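Local coordinates for Ras GTPase-activating-like protein IQGAP3 (Homo sapiens, PDB 3ISU) that probably serves as a signalling scaffold that binds calmodulin and Rho-family GTPases, the fragment here being its RGC (RasGAP C-terminal) domain, at residues Pro58-Glu61 / Ala62-Glu66. Residues are numbered along the deposited sequence; the frame is centred on the assembly and turned at random.
Sequences PGDE and AGKFE
Gly59 N donates to Lys64 O at 2.7 Å, and two residues further round the loop Lys64 N returns a bond to Glu61 O at 3.2 Å, closing a type II turn from Glu61 to Lys64 with Gly63 at positive phi. From the turn the side chain of Lys64 runs out fully extended, CG anti to the backbone N (chi1 -178°), alongside Asp60 and pointing the same way. Its NZ reaches Asp60 OD1 at 3.0 Å, a salt bridge on the syn side of the carboxylate, 26° out of its plane. Glu61 slants across the same lysine, OE1 3.9 Å from Lys64 CD; at 4.2 Å from NZ this carboxylate adds a second negative charge without forming a salt bridge. This is the connection of a beta hairpin between strands 52-58 and 64-71, the two middle strands of a four-stranded antiparallel sheet. With an alanine at Lys64 the Asp60 carboxylate would probably lose its ammonium mate and be freer to turn. Pro58 and Phe65 form the antiparallel non-hydrogen-bonded pair at the loop end of the two strands, their side chains diverging; the ring of Phe65 comes within 4.1 Å (CD1) of the Pro58 backbone, at CA. The Phe65 ring is buried against helix 107-119, where it meets Phe118, while Lys64 lies against Gln80 and His82 of strand 74-82.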
ATOM      1  N   PRO A  58      -3.262  -8.543   6.988  1.00 28.87           N
ATOM      2  CA  PRO A  58      -2.327  -9.649   6.895  1.00 28.58           C
ATOM      3  C   PRO A  58      -2.905 -10.760   6.055  1.00 28.92           C
ATOM      4  O   PRO A  58      -4.134 -11.021   6.106  1.00 28.94           O
ATOM      5  CB  PRO A  58      -2.143 -10.094   8.384  1.00 29.49           C
ATOM      6  CG  PRO A  58      -2.698  -8.976   9.181  1.00 30.78           C
ATOM      7  CD  PRO A  58      -3.819  -8.430   8.351  1.00 28.08           C
ATOM      8  N   GLY A  59      -2.052 -11.382   5.255  1.00 29.04           N
ATOM      9  CA  GLY A  59      -2.442 -12.432   4.344  1.00 30.17           C
ATOM     10  C   GLY A  59      -2.321 -13.787   5.011  1.00 31.04           C
ATOM     11  O   GLY A  59      -2.115 -13.881   6.231  1.00 29.88           O
ATOM     12  N   ASP A  60      -2.289 -14.807   4.166  1.00 32.17           N
ATOM     13  CA  ASP A  60      -2.401 -16.178   4.605  1.00 34.10           C
ATOM     14  C   ASP A  60      -1.039 -16.901   4.664  1.00 33.44           C
ATOM     15  O   ASP A  60      -0.973 -18.116   4.679  1.00 33.08           O
ATOM     16  CB  ASP A  60      -3.429 -16.893   3.688  1.00 35.64           C
ATOM     17  CG  ASP A  60      -2.914 -17.182   2.299  1.00 38.95           C
ATOM     18  OD1 ASP A  60      -1.833 -16.720   1.872  1.00 46.67           O
ATOM     19  OD2 ASP A  60      -3.625 -17.938   1.591  1.00 49.85           O
ATOM     20  N   GLU A  61       0.041 -16.118   4.729  1.00 31.43           N
ATOM     21  CA  GLU A  61       1.395 -16.612   4.844  1.00 30.25           C
ATOM     22  C   GLU A  61       2.182 -15.547   5.600  1.00 27.83           C
ATOM     23  O   GLU A  61       1.791 -14.381   5.618  1.00 24.61           O
ATOM     24  CB  GLU A  61       2.071 -16.773   3.486  1.00 31.00           C
ATOM     25  CG  GLU A  61       1.470 -17.822   2.554  1.00 37.29           C
ATOM     26  CD  GLU A  61       2.212 -17.932   1.238  1.00 42.25           C
ATOM     27  OE1 GLU A  61       2.928 -16.976   0.821  1.00 48.00           O
ATOM     28  OE2 GLU A  61       2.092 -19.010   0.615  1.00 49.51           O
ATOM     29  N   ALA A  62       3.291 -15.978   6.201  1.00 25.62           N
ATOM     30  CA  ALA A  62       4.221 -15.081   6.877  1.00 24.52           C
ATOM     31  C   ALA A  62       4.699 -14.021   5.913  1.00 23.42           C
ATOM     32  O   ALA A  62       5.160 -14.355   4.802  1.00 22.74           O
ATOM     33  CB  ALA A  62       5.483 -15.906   7.387  1.00 23.76           C
ATOM     34  N   GLY A  63       4.651 -12.758   6.326  1.00 22.14           N
ATOM     35  CA  GLY A  63       5.201 -11.678   5.509  1.00 22.41           C
ATOM     36  C   GLY A  63       4.274 -11.244   4.356  1.00 23.09           C
ATOM     37  O   GLY A  63       4.624 -10.353   3.602  1.00 23.68           O
ATOM     38  N   LYS A  64       3.092 -11.844   4.258  1.00 21.90           N
ATOM     39  CA  LYS A  64       2.182 -11.569   3.124  1.00 22.64           C
ATOM     40  C   LYS A  64       1.096 -10.624   3.598  1.00 22.63           C
ATOM     41  O   LYS A  64       0.549 -10.793   4.685  1.00 22.94           O
ATOM     42  CB  LYS A  64       1.563 -12.850   2.600  1.00 23.61           C
ATOM     43  CG  LYS A  64       0.639 -12.688   1.389  1.00 27.21           C
ATOM     44  CD  LYS A  64       0.301 -14.106   0.906  1.00 31.40           C
ATOM     45  CE  LYS A  64      -0.407 -14.156  -0.424  1.00 35.59           C
ATOM     46  NZ  LYS A  64      -0.754 -15.595  -0.688  1.00 36.69           N
ATOM     47  N   PHE A  65       0.793  -9.620   2.782  1.00 22.61           N
ATOM     48  CA  PHE A  65      -0.260  -8.657   3.080  1.00 23.71           C
ATOM     49  C   PHE A  65      -1.159  -8.530   1.869  1.00 26.38           C
ATOM     50  O   PHE A  65      -0.677  -8.571   0.732  1.00 27.90           O
ATOM     51  CB  PHE A  65       0.308  -7.297   3.390  1.00 23.42           C
ATOM     52  CG  PHE A  65       1.226  -7.315   4.552  1.00 24.89           C
ATOM     53  CD1 PHE A  65       0.755  -7.099   5.823  1.00 27.97           C
ATOM     54  CD2 PHE A  65       2.557  -7.604   4.374  1.00 25.59           C
ATOM     55  CE1 PHE A  65       1.620  -7.124   6.918  1.00 32.68           C
ATOM     56  CE2 PHE A  65       3.436  -7.629   5.484  1.00 24.83           C
ATOM     57  CZ  PHE A  65       2.967  -7.407   6.736  1.00 30.19           C
ATOM     58  N   GLU A  66      -2.455  -8.469   2.136  1.00 26.84           N
ATOM     59  CA  GLU A  66      -3.439  -8.373   1.087  1.00 28.07           C
ATOM     60  C   GLU A  66      -3.797  -6.905   0.997  1.00 26.54           C
ATOM     61  O   GLU A  66      -4.109  -6.281   2.009  1.00 24.74           O
ATOM     62  CB  GLU A  66      -4.636  -9.236   1.462  1.00 28.63           C
ATOM     63  CG  GLU A  66      -5.680  -9.307   0.399  1.00 37.02           C
ATOM     64  CD  GLU A  66      -6.647 -10.457   0.677  1.00 43.74           C
ATOM     65  OE1 GLU A  66      -6.285 -11.611   0.345  1.00 48.64           O
ATOM     66  OE2 GLU A  66      -7.726 -10.196   1.268  1.00 50.41           O
TER